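Local atomic coordinates of D-glucosaminate-6-phosphate ammonia lyase (Salmonella typhimurium, PDB entry 7LCE), a protein that belongs to the selenocysteine synthase-like branch of the pyridoxal phosphate-dependent aminotransferase fold and carries its cofactor attached covalently to the chain. Residues A[14-19]-A[345-350]; A[77-82]-A[239-244]; A[184-189]-A[202-207]; A[218-223]-A[252-257]. One frame throughout, in Å; residues are numbered along the deposited sequence.

Strand 13-17, near the N terminus, reaches nearly the whole length of the chain to close contact 1 on residues 345-350. The other three contacts nest inside this long loop. Residues 77-82 then meet 239-244 in contact 2, which ties helix 73-86 to the loop before helix 248-262. Contact 3, nested inside contact 2, pairs strands 186-189 and 206-210. Contact 4 comes after contact 3 in series and crosses contact 2: it sets strand 221-225 against helix 248-262. Contacts 2, 3 and 4 touch one another around the mixed sheet of the cofactor-binding domain. Contact 1 lies apart, with its nearest atoms about 14 Å from contact 4.

Contact 1: residues A[14-19]-A[345-350]; sequences VINACG and PRTVAE
Thr347 reaches from the loop before helix 352-365 to Asn16 on strand 13-17. Its CB is 3.4 Å from Asn16 O and also touches Asn16 CG. From there the side chain forks. OG1 stands between the backbone N and the carbonyl carbon (chi1 55°) and gives a hydrogen bond to Asn16 O, with Thr347 OG1 and Asn16 O 2.5 Å apart. The hydroxyl comes from above the carbonyl plane, about 72° out of it. Thr347 OG1 also lies 3.2 Å from Asn16 OD1. The other branch, CG2, rests on the backbone of Gly19, 3.9 Å from Gly19 C. Beside Thr347, Val348 CG2 meets Ala17 CB at 4.0 Å and also packs against Asn16 O.

The Asn16 side chain is held by the chain that follows it. OD1 accepts from Cys18 N at 3.0 Å, an Asx turn, and also from Gly19 N. ND2 gives back a bond to Gly19 O at 2.8 Å. Both ends of the amide are thus used by the turn at Cys18 and Gly19.

Strand 13-17 pairs in parallel with strand 327-331. The N-terminal part of the chain is thereby joined to the C-terminal part, as in the small domain of fold type I enzymes. Ala17 also bonds to the backbone of Asp344, and Phe44 of the second subunit packs on both Asn16 and Thr347.

The Asn16 amide is taken up by its own turn, while the Asn16 main-chain carbonyl receives the Thr347 hydroxyl. The polar link across the contact therefore depends on backbone shape.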
loop_
_atom_site.group_PDB
_atom_site.type_symbol
_atom_site.label_atom_id
_atom_site.label_comp_id
_atom_site.label_asym_id
_atom_site.label_seq_id
_atom_site.Cartn_x
_atom_site.Cartn_y
_atom_site.Cartn_z
ATOM N N VAL A 14 -19.177 -6.607 -55.772
ATOM C CA VAL A 14 -17.768 -6.310 -55.538
ATOM C C VAL A 14 -16.916 -7.239 -56.391
ATOM O O VAL A 14 -17.159 -8.451 -56.437
ATOM C CB VAL A 14 -17.405 -6.449 -54.050
ATOM C CG1 VAL A 14 -15.931 -6.160 -53.836
ATOM C CG2 VAL A 14 -18.267 -5.523 -53.206
ATOM N N ILE A 15 -15.915 -6.670 -57.059
ATOM C CA ILE A 15 -14.913 -7.429 -57.795
ATOM C C ILE A 15 -13.574 -7.193 -57.114
ATOM O O ILE A 15 -13.080 -6.059 -57.081
ATOM C CB ILE A 15 -14.850 -7.021 -59.274
ATOM C CG1 ILE A 15 -16.212 -7.199 -59.940
ATOM C CG2 ILE A 15 -13.791 -7.836 -60.004
ATOM C CD1 ILE A 15 -16.200 -6.898 -61.422
ATOM N N ASN A 16 -12.983 -8.258 -56.588
ATOM C CA ASN A 16 -11.766 -8.164 -55.797
ATOM C C ASN A 16 -10.569 -8.476 -56.679
ATOM O O ASN A 16 -10.455 -9.584 -57.212
ATOM C CB ASN A 16 -11.811 -9.120 -54.607
ATOM C CG ASN A 16 -10.681 -8.881 -53.625
ATOM O OD1 ASN A 16 -9.642 -8.316 -53.973
ATOM N ND2 ASN A 16 -10.876 -9.321 -52.387
ATOM N N ALA A 17 -9.661 -7.508 -56.802
ATOM C CA ALA A 17 -8.422 -7.698 -57.542
ATOM C C ALA A 17 -7.214 -7.235 -56.741
ATOM O O ALA A 17 -6.119 -7.119 -57.305
ATOM C CB ALA A 17 -8.475 -6.965 -58.886
ATOM N N CYS A 18 -7.382 -6.966 -55.446
ATOM C CA CYS A 18 -6.286 -6.565 -54.575
ATOM C C CYS A 18 -5.703 -7.738 -53.793
ATOM O O CYS A 18 -4.479 -7.888 -53.725
ATOM C CB CYS A 18 -6.760 -5.472 -53.610
ATOM S SG CYS A 18 -5.428 -4.639 -52.715
ATOM N N GLY A 19 -6.550 -8.576 -53.217
ATOM C CA GLY A 19 -6.096 -9.700 -52.425
ATOM C C GLY A 19 -7.113 -10.042 -51.352
ATOM O O GLY A 19 -8.253 -9.590 -51.382
ATOM N N PRO A 345 -5.291 -11.495 -60.084
ATOM C CA PRO A 345 -6.370 -12.331 -60.631
ATOM C C PRO A 345 -6.815 -13.455 -59.712
ATOM O O PRO A 345 -7.802 -14.131 -60.032
ATOM C CB PRO A 345 -5.752 -12.891 -61.915
ATOM C CG PRO A 345 -4.291 -12.965 -61.596
ATOM C CD PRO A 345 -3.996 -11.764 -60.734
ATOM N N ARG A 346 -6.127 -13.681 -58.593
ATOM C CA ARG A 346 -6.452 -14.818 -57.739
ATOM C C ARG A 346 -7.842 -14.681 -57.123
ATOM O O ARG A 346 -8.565 -15.675 -56.987
ATOM C CB ARG A 346 -5.377 -14.973 -56.662
ATOM C CG ARG A 346 -3.992 -15.244 -57.249
ATOM C CD ARG A 346 -2.908 -15.357 -56.185
ATOM N NE ARG A 346 -2.521 -14.053 -55.661
ATOM C CZ ARG A 346 -1.687 -13.867 -54.648
ATOM N NH1 ARG A 346 -1.116 -14.885 -54.026
ATOM N NH2 ARG A 346 -1.411 -12.626 -54.254
ATOM N N THR A 347 -8.241 -13.465 -56.757
ATOM C CA THR A 347 -9.564 -13.229 -56.191
ATOM C C THR A 347 -10.613 -12.886 -57.243
ATOM O O THR A 347 -11.789 -12.732 -56.893
ATOM C CB THR A 347 -9.510 -12.104 -55.151
ATOM O OG1 THR A 347 -8.938 -10.929 -55.738
ATOM C CG2 THR A 347 -8.668 -12.525 -53.957
ATOM N N VAL A 348 -10.226 -12.754 -58.508
ATOM C CA VAL A 348 -11.173 -12.424 -59.569
ATOM C C VAL A 348 -11.840 -13.703 -60.055
ATOM O O VAL A 348 -11.167 -14.706 -60.320
ATOM C CB VAL A 348 -10.467 -11.695 -60.725
ATOM C CG1 VAL A 348 -11.480 -11.250 -61.769
ATOM C CG2 VAL A 348 -9.672 -10.508 -60.206
ATOM N N ALA A 349 -13.163 -13.667 -60.186
ATOM C CA ALA A 349 -13.912 -14.824 -60.646
ATOM C C ALA A 349 -14.053 -14.793 -62.164
ATOM O O ALA A 349 -13.657 -13.838 -62.836
ATOM C CB ALA A 349 -15.287 -14.875 -59.982
ATOM N N GLU A 350 -14.633 -15.862 -62.707
ATOM C CA GLU A 350 -14.799 -15.965 -64.149
ATOM C C GLU A 350 -15.804 -14.934 -64.645
ATOM O O GLU A 350 -16.910 -14.817 -64.107
ATOM C CB GLU A 350 -15.236 -17.376 -64.535
ATOM C CG GLU A 350 -14.112 -18.396 -64.455
ATOM C CD GLU A 350 -12.943 -18.044 -65.357
ATOM O OE1 GLU A 350 -13.180 -17.544 -66.477
ATOM O OE2 GLU A 350 -11.784 -18.256 -64.940
#

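Contact 2: residues A[77-82]-A[239-244]; sequences IAIAVA and GIARAM
Ile240 CD1 touches Ala82 CB at 3.7 Å and lies 3.8 Å from Ala78 O. It meets one side of helix 73-86, where Ala78 and Ala82 stand one turn apart. Met244 comes to the same side with its tip: Met244 CE is 3.7 Å from Ala78 CB. Next to them Ile79 reaches from the helix toward the loop, and Ile79 CD1 packs on Ala241 CB at 3.6 Å. No hydrogen bond crosses the contact.

With chi1 at 64° and the chain extended beyond it, Ile240 puts CD1 at the helix. Met244 is extended beyond CG. Residues 240-243 turn in an irregular helical coil. Ile240 and Met244 point from it toward helix 73-86, and Ala241 lends its methyl from the flank.

That helix belongs to the large, cofactor-binding domain of the aminotransferase-like fold. Ile79 also packs on Tyr68 and Thr70 of strand 66-70, while Ala80 lies on Ile187.

Farther out, Gln236 touches Ile79, Ala82 and Ala241. Leu126 of the second subunit covers Ile240 and Ala243. Arg242 takes no part in this packing; its NH1 hydrogen-bonds the modified lysine side chain (LLP) of the second subunit.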
loop_
_atom_site.group_PDB
_atom_site.type_symbol
_atom_site.label_atom_id
_atom_site.label_comp_id
_atom_site.label_asym_id
_atom_site.label_seq_id
_atom_site.Cartn_x
_atom_site.Cartn_y
_atom_site.Cartn_z
ATOM N N ILE A 77 -4.894 -16.697 -30.992
ATOM C CA ILE A 77 -3.890 -16.038 -30.164
ATOM C C ILE A 77 -4.384 -15.913 -28.729
ATOM O O ILE A 77 -3.655 -16.211 -27.776
ATOM C CB ILE A 77 -3.518 -14.667 -30.758
ATOM C CG1 ILE A 77 -2.863 -14.844 -32.130
ATOM C CG2 ILE A 77 -2.609 -13.899 -29.810
ATOM C CD1 ILE A 77 -2.512 -13.543 -32.812
ATOM N N ALA A 78 -5.634 -15.476 -28.553
ATOM C CA ALA A 78 -6.181 -15.328 -27.209
ATOM C C ALA A 78 -6.249 -16.666 -26.486
ATOM O O ALA A 78 -5.884 -16.761 -25.308
ATOM C CB ALA A 78 -7.565 -14.687 -27.273
ATOM N N ILE A 79 -6.690 -17.716 -27.179
ATOM C CA ILE A 79 -6.820 -19.020 -26.536
ATOM C C ILE A 79 -5.448 -19.604 -26.223
ATOM O O ILE A 79 -5.231 -20.166 -25.143
ATOM C CB ILE A 79 -7.652 -19.970 -27.416
ATOM C CG1 ILE A 79 -9.095 -19.481 -27.518
ATOM C CG2 ILE A 79 -7.620 -21.381 -26.864
ATOM C CD1 ILE A 79 -9.930 -20.287 -28.485
ATOM N N ALA A 80 -4.499 -19.474 -27.154
ATOM C CA ALA A 80 -3.168 -20.031 -26.928
ATOM C C ALA A 80 -2.498 -19.383 -25.723
ATOM O O ALA A 80 -1.844 -20.066 -24.927
ATOM C CB ALA A 80 -2.306 -19.867 -28.179
ATOM N N VAL A 81 -2.660 -18.067 -25.566
ATOM C CA VAL A 81 -2.108 -17.387 -24.396
ATOM C C VAL A 81 -2.789 -17.886 -23.129
ATOM O O VAL A 81 -2.130 -18.195 -22.128
ATOM C CB VAL A 81 -2.239 -15.863 -24.549
ATOM C CG1 VAL A 81 -1.857 -15.165 -23.252
ATOM C CG2 VAL A 81 -1.357 -15.375 -25.683
ATOM N N ALA A 82 -4.123 -17.977 -23.154
ATOM C CA ALA A 82 -4.847 -18.518 -22.009
ATOM C C ALA A 82 -4.421 -19.949 -21.713
ATOM O O ALA A 82 -4.381 -20.358 -20.547
ATOM C CB ALA A 82 -6.354 -18.450 -22.252
ATOM N N GLY A 239 -14.365 -21.278 -20.774
ATOM C CA GLY A 239 -13.959 -19.941 -20.390
ATOM C C GLY A 239 -14.086 -18.914 -21.496
ATOM O O GLY A 239 -15.182 -18.677 -22.015
ATOM N N ILE A 240 -12.962 -18.303 -21.878
ATOM C CA ILE A 240 -13.013 -17.193 -22.821
ATOM C C ILE A 240 -13.340 -17.650 -24.235
ATOM O O ILE A 240 -13.808 -16.843 -25.045
ATOM C CB ILE A 240 -11.688 -16.409 -22.792
ATOM C CG1 ILE A 240 -10.537 -17.288 -23.276
ATOM C CG2 ILE A 240 -11.416 -15.880 -21.395
ATOM C CD1 ILE A 240 -9.252 -16.528 -23.510
ATOM N N ALA A 241 -13.122 -18.925 -24.558
ATOM C CA ALA A 241 -13.401 -19.386 -25.912
ATOM C C ALA A 241 -14.890 -19.525 -26.187
ATOM O O ALA A 241 -15.278 -19.658 -27.353
ATOM C CB ALA A 241 -12.706 -20.722 -26.176
ATOM N N ARG A 242 -15.729 -19.495 -25.148
ATOM C CA ARG A 242 -17.169 -19.592 -25.353
ATOM C C ARG A 242 -17.712 -18.376 -26.098
ATOM O O ARG A 242 -18.721 -18.484 -26.804
ATOM C CB ARG A 242 -17.872 -19.762 -24.004
ATOM C CG ARG A 242 -19.339 -20.149 -24.092
ATOM C CD ARG A 242 -19.513 -21.607 -24.496
ATOM N NE ARG A 242 -20.858 -22.094 -24.206
ATOM C CZ ARG A 242 -21.906 -21.918 -24.999
ATOM N NH1 ARG A 242 -21.801 -21.284 -26.155
ATOM N NH2 ARG A 242 -23.091 -22.393 -24.621
ATOM N N ALA A 243 -17.056 -17.222 -25.962
ATOM C CA ALA A 243 -17.441 -16.012 -26.676
ATOM C C ALA A 243 -16.798 -15.908 -28.053
ATOM O O ALA A 243 -17.200 -15.047 -28.844
ATOM C CB ALA A 243 -17.084 -14.768 -25.855
ATOM N N MET A 244 -15.809 -16.751 -28.350
ATOM C CA MET A 244 -15.160 -16.771 -29.654
ATOM C C MET A 244 -15.589 -18.020 -30.411
ATOM O O MET A 244 -14.749 -18.802 -30.868
ATOM C CB MET A 244 -13.639 -16.736 -29.494
ATOM C CG MET A 244 -13.149 -15.659 -28.545
ATOM S SD MET A 244 -11.458 -15.939 -27.984
ATOM C CE MET A 244 -11.278 -14.589 -26.816
#

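Contact 3: residues A[184-189]-A[202-207]; sequences LPLIVD and SGADMV
Leu186 and Asp205 open the pairing of strands 186-189 and 206-210. Leu186 N gives a hydrogen bond to Asp205 OD2, 2.8 Å long and nearly straight (160° at the hydrogen). OD2 receives it on its anti lone pair. Asp205 CG is anti to its own carbonyl carbon (chi1 -65°), which sets the carboxylate beside Leu186 N, ahead of the first strand bond. The other oxygen, OD1, has a long, weak ion pair with Arg226.

Leu186 O accepts from Met206 N at 3.1 Å. It also takes a weak bond from Asp205 N. Next, Val188 N donates to Met206 O at 2.8 Å, and Val188 continues the ladder with Ile208. Two CA-H...O contacts, Ile187 CA to Met206 O and Val207 CA to Val188 O, add to the parallel pairing. The polar groups of Ile187 turn to the other neighbour, strand 153-159, where they bond to Leu156 and Tyr158.

Ile187 and Met206 lie side by side on one face. Met206 is bent at chi3 (-75°), which brings Met206 CE to 3.7 Å from Ile187 CG1. On the other face Val188 and Val207 lie side by side, and Val188 CG2 meets Ala204 CB at 3.6 Å.

Strand 186-189, helix 198-201 and strand 206-210 follow one another as a beta-alpha-beta unit, and Gly203 ends that helix in a Schellman motif. Asp189 OD2, at the strand's end, lies near N1 of the cofactor-bearing residue 213. Helices 73-86 and 227-234 pack on the Ile187 and Met206 face, and helix 172-181 covers Leu186.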
loop_
_atom_site.group_PDB
_atom_site.type_symbol
_atom_site.label_atom_id
_atom_site.label_comp_id
_atom_site.label_asym_id
_atom_site.label_seq_id
_atom_site.Cartn_x
_atom_site.Cartn_y
_atom_site.Cartn_z
ATOM N N LEU A 184 9.228 -23.085 -21.319
ATOM C CA LEU A 184 8.099 -22.230 -21.604
ATOM C C LEU A 184 7.562 -22.520 -22.999
ATOM O O LEU A 184 8.331 -22.838 -23.912
ATOM C CB LEU A 184 8.493 -20.752 -21.515
ATOM C CG LEU A 184 8.962 -20.283 -20.141
ATOM C CD1 LEU A 184 9.383 -18.825 -20.201
ATOM C CD2 LEU A 184 7.866 -20.493 -19.107
ATOM N N PRO A 185 6.250 -22.425 -23.199
ATOM C CA PRO A 185 5.697 -22.686 -24.530
ATOM C C PRO A 185 5.976 -21.527 -25.474
ATOM O O PRO A 185 5.923 -20.357 -25.085
ATOM C CB PRO A 185 4.197 -22.849 -24.262
ATOM C CG PRO A 185 3.953 -22.018 -23.054
ATOM C CD PRO A 185 5.196 -22.146 -22.208
ATOM N N LEU A 186 6.284 -21.865 -26.723
ATOM C CA LEU A 186 6.496 -20.875 -27.770
ATOM C C LEU A 186 5.258 -20.806 -28.651
ATOM O O LEU A 186 4.807 -21.826 -29.178
ATOM C CB LEU A 186 7.720 -21.222 -28.622
ATOM C CG LEU A 186 7.896 -20.345 -29.865
ATOM C CD1 LEU A 186 8.032 -18.881 -29.474
ATOM C CD2 LEU A 186 9.085 -20.795 -30.691
ATOM N N ILE A 187 4.719 -19.601 -28.808
ATOM C CA ILE A 187 3.511 -19.366 -29.589
ATOM C C ILE A 187 3.908 -18.610 -30.847
ATOM O O ILE A 187 4.642 -17.618 -30.777
ATOM C CB ILE A 187 2.465 -18.585 -28.777
ATOM C CG1 ILE A 187 2.157 -19.321 -27.472
ATOM C CG2 ILE A 187 1.193 -18.379 -29.584
ATOM C CD1 ILE A 187 1.157 -18.610 -26.591
ATOM N N VAL A 188 3.425 -19.076 -31.994
ATOM C CA VAL A 188 3.743 -18.476 -33.282
ATOM C C VAL A 188 2.450 -18.008 -33.930
ATOM O O VAL A 188 1.504 -18.789 -34.081
ATOM C CB VAL A 188 4.488 -19.457 -34.204
ATOM C CG1 VAL A 188 4.603 -18.874 -35.598
ATOM C CG2 VAL A 188 5.864 -19.761 -33.645
ATOM N N ASP A 189 2.414 -16.734 -34.304
ATOM C CA ASP A 189 1.301 -16.176 -35.058
ATOM C C ASP A 189 1.651 -16.257 -36.538
ATOM O O ASP A 189 2.472 -15.479 -37.035
ATOM C CB ASP A 189 1.028 -14.739 -34.620
ATOM C CG ASP A 189 -0.042 -14.060 -35.457
ATOM O OD1 ASP A 189 -0.763 -14.750 -36.211
ATOM O OD2 ASP A 189 -0.172 -12.823 -35.347
ATOM N N SER A 202 9.718 -26.405 -36.820
ATOM C CA SER A 202 10.801 -25.643 -36.208
ATOM C C SER A 202 10.867 -25.814 -34.695
ATOM O O SER A 202 11.827 -25.335 -34.081
ATOM C CB SER A 202 10.656 -24.161 -36.549
ATOM O OG SER A 202 9.520 -23.604 -35.910
ATOM N N GLY A 203 9.885 -26.474 -34.084
ATOM C CA GLY A 203 9.870 -26.690 -32.652
ATOM C C GLY A 203 8.904 -25.819 -31.881
ATOM O O GLY A 203 8.905 -25.870 -30.644
ATOM N N ALA A 204 8.091 -25.018 -32.563
ATOM C CA ALA A 204 7.107 -24.193 -31.877
ATOM C C ALA A 204 6.046 -25.067 -31.223
ATOM O O ALA A 204 5.670 -26.117 -31.752
ATOM C CB ALA A 204 6.459 -23.217 -32.855
ATOM N N ASP A 205 5.574 -24.635 -30.053
ATOM C CA ASP A 205 4.602 -25.427 -29.310
ATOM C C ASP A 205 3.180 -25.221 -29.821
ATOM O O ASP A 205 2.411 -26.184 -29.913
ATOM C CB ASP A 205 4.699 -25.100 -27.820
ATOM C CG ASP A 205 6.030 -25.520 -27.222
ATOM O OD1 ASP A 205 6.323 -26.737 -27.211
ATOM O OD2 ASP A 205 6.792 -24.635 -26.781
ATOM N N MET A 206 2.807 -23.986 -30.157
ATOM C CA MET A 206 1.477 -23.689 -30.681
ATOM C C MET A 206 1.593 -22.680 -31.814
ATOM O O MET A 206 2.172 -21.605 -31.633
ATOM C CB MET A 206 0.549 -23.139 -29.588
ATOM C CG MET A 206 0.224 -24.126 -28.477
ATOM S SD MET A 206 -0.732 -23.385 -27.138
ATOM C CE MET A 206 0.504 -22.403 -26.288
ATOM N N VAL A 207 1.030 -23.022 -32.971
ATOM C CA VAL A 207 1.042 -22.167 -34.154
ATOM C C VAL A 207 -0.396 -21.881 -34.569
ATOM O O VAL A 207 -1.243 -22.782 -34.563
ATOM C CB VAL A 207 1.828 -22.821 -35.309
ATOM C CG1 VAL A 207 1.949 -21.867 -36.482
ATOM C CG2 VAL A 207 3.204 -23.257 -34.828
#

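Contact 4: residues A[218-223]-A[252-257]; sequences PTSGFI and VGLVYA
Pro218 and Ser220 run past the first turn of the 252-257 helix segment, with Pro218 CA 6.1 Å from Gly253 CA and Ser220 CA 6.5 Å from Leu254 CA. The Pro218 ring lies against the helix backbone: its CG is 3.7 Å from Gly253 CA. Gly253 has no side chain, and this leaves room for the ring so close to the helix.

Leu254 carries most of the rest. Its CG is anti to the backbone N (chi1 171°), and the two methyl branches go to different partners. CD1 and CB both touch the Ser220 hydroxyl, with Leu254 CB 3.7 Å from Ser220 OG. CD2 meets the Phe222 ring, with Leu254 CD2 3.6 Å from Phe222 CD1. The two side chains cross at about a right angle.

Strand 221-225 is antiparallel to both of its neighbours, 66-70 and 206-210. It sits within the mixed sheet of the large domain, a sheet plan familiar from fold type I enzymes. Helix 248-262 packs beside the entry to this strand.

The Ser220 hydroxyl is turned back along its own chain. Ser220 OG gives a hydrogen bond to Pro218 O, 2.7 Å away, and lies nearly in line with that carbonyl (C=O...donor angle 167°). No hydrogen bond joins the two segments.

Phe222 also meets the ring of Tyr209, their planes about 15° apart, and Val58 and Thr62 of helix 47-62 touch it. Thr219 O accepts from Asn250 ND2, and Thr219 OG1 hydrogen-bonds Glu249 OE2 of the second subunit.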
loop_
_atom_site.group_PDB
_atom_site.type_symbol
_atom_site.label_atom_id
_atom_site.label_comp_id
_atom_site.label_asym_id
_atom_site.label_seq_id
_atom_site.Cartn_x
_atom_site.Cartn_y
_atom_site.Cartn_z
ATOM N N PRO A 218 -14.590 -20.916 -44.908
ATOM C CA PRO A 218 -15.533 -20.147 -44.095
ATOM C C PRO A 218 -14.848 -19.694 -42.815
ATOM O O PRO A 218 -13.831 -20.255 -42.397
ATOM C CB PRO A 218 -16.666 -21.144 -43.815
ATOM C CG PRO A 218 -16.057 -22.484 -44.043
ATOM C CD PRO A 218 -15.084 -22.278 -45.163
ATOM N N THR A 219 -15.413 -18.654 -42.200
ATOM C CA THR A 219 -14.789 -17.976 -41.069
ATOM C C THR A 219 -14.291 -18.961 -40.021
ATOM O O THR A 219 -15.090 -19.579 -39.311
ATOM C CB THR A 219 -15.774 -17.001 -40.437
ATOM O OG1 THR A 219 -16.268 -16.126 -41.454
ATOM C CG2 THR A 219 -15.089 -16.186 -39.355
ATOM N N SER A 220 -12.974 -19.104 -39.917
ATOM C CA SER A 220 -12.387 -20.148 -39.088
ATOM C C SER A 220 -10.911 -19.848 -38.878
ATOM O O SER A 220 -10.318 -19.010 -39.563
ATOM C CB SER A 220 -12.563 -21.526 -39.728
ATOM O OG SER A 220 -11.933 -21.568 -40.995
ATOM N N GLY A 221 -10.329 -20.557 -37.917
ATOM C CA GLY A 221 -8.906 -20.539 -37.640
ATOM C C GLY A 221 -8.589 -21.769 -36.824
ATOM O O GLY A 221 -9.487 -22.468 -36.349
ATOM N N PHE A 222 -7.298 -22.050 -36.669
ATOM C CA PHE A 222 -6.930 -23.218 -35.885
ATOM C C PHE A 222 -5.578 -23.024 -35.216
ATOM O O PHE A 222 -4.724 -22.273 -35.695
ATOM C CB PHE A 222 -6.933 -24.489 -36.746
ATOM C CG PHE A 222 -6.045 -24.418 -37.957
ATOM C CD1 PHE A 222 -6.507 -23.856 -39.137
ATOM C CD2 PHE A 222 -4.767 -24.945 -37.930
ATOM C CE1 PHE A 222 -5.701 -23.801 -40.260
ATOM C CE2 PHE A 222 -3.957 -24.894 -39.051
ATOM C CZ PHE A 222 -4.425 -24.323 -40.217
ATOM N N ILE A 223 -5.414 -23.702 -34.082
ATOM C CA ILE A 223 -4.150 -23.800 -33.365
ATOM C C ILE A 223 -3.616 -25.209 -33.562
ATOM O O ILE A 223 -4.359 -26.185 -33.403
ATOM C CB ILE A 223 -4.323 -23.489 -31.869
ATOM C CG1 ILE A 223 -5.059 -22.159 -31.682
ATOM C CG2 ILE A 223 -2.973 -23.489 -31.172
ATOM C CD1 ILE A 223 -5.417 -21.858 -30.243
ATOM N N VAL A 252 -16.415 -28.071 -39.939
ATOM C CA VAL A 252 -16.359 -28.973 -41.087
ATOM C C VAL A 252 -15.879 -28.224 -42.325
ATOM O O VAL A 252 -15.121 -28.763 -43.141
ATOM C CB VAL A 252 -17.734 -29.629 -41.314
ATOM C CG1 VAL A 252 -17.733 -30.459 -42.586
ATOM C CG2 VAL A 252 -18.119 -30.478 -40.113
ATOM N N GLY A 253 -16.312 -26.971 -42.479
ATOM C CA GLY A 253 -15.907 -26.195 -43.641
ATOM C C GLY A 253 -14.404 -26.018 -43.737
ATOM O O GLY A 253 -13.830 -26.104 -44.825
ATOM N N LEU A 254 -13.745 -25.782 -42.600
ATOM C CA LEU A 254 -12.292 -25.632 -42.611
ATOM C C LEU A 254 -11.605 -26.916 -43.061
ATOM O O LEU A 254 -10.647 -26.875 -43.843
ATOM C CB LEU A 254 -11.796 -25.220 -41.225
ATOM C CG LEU A 254 -10.277 -25.248 -41.035
ATOM C CD1 LEU A 254 -9.597 -24.249 -41.959
ATOM C CD2 LEU A 254 -9.906 -24.988 -39.583
ATOM N N VAL A 255 -12.077 -28.067 -42.577
ATOM C CA VAL A 255 -11.456 -29.335 -42.945
ATOM C C VAL A 255 -11.615 -29.594 -44.438
ATOM O O VAL A 255 -10.662 -29.996 -45.119
ATOM C CB VAL A 255 -12.041 -30.483 -42.103
ATOM C CG1 VAL A 255 -11.425 -31.813 -42.518
ATOM C CG2 VAL A 255 -11.810 -30.215 -40.625
ATOM N N TYR A 256 -12.816 -29.361 -44.974
ATOM C CA TYR A 256 -13.023 -29.565 -46.405
ATOM C C TYR A 256 -12.314 -28.503 -47.233
ATOM O O TYR A 256 -11.945 -28.761 -48.384
ATOM C CB TYR A 256 -14.517 -29.607 -46.727
ATOM C CG TYR A 256 -15.114 -30.986 -46.557
ATOM C CD1 TYR A 256 -15.414 -31.489 -45.298
ATOM C CD2 TYR A 256 -15.359 -31.794 -47.659
ATOM C CE1 TYR A 256 -15.945 -32.758 -45.146
ATOM C CE2 TYR A 256 -15.894 -33.059 -47.517
ATOM C CZ TYR A 256 -16.186 -33.537 -46.260
ATOM O OH TYR A 256 -16.719 -34.799 -46.120
ATOM N N ALA A 257 -12.108 -27.312 -46.670
ATOM C CA ALA A 257 -11.324 -26.302 -47.369
ATOM C C ALA A 257 -9.846 -26.665 -47.392
ATOM O O ALA A 257 -9.145 -26.347 -48.358
ATOM C CB ALA A 257 -11.525 -24.934 -46.726
#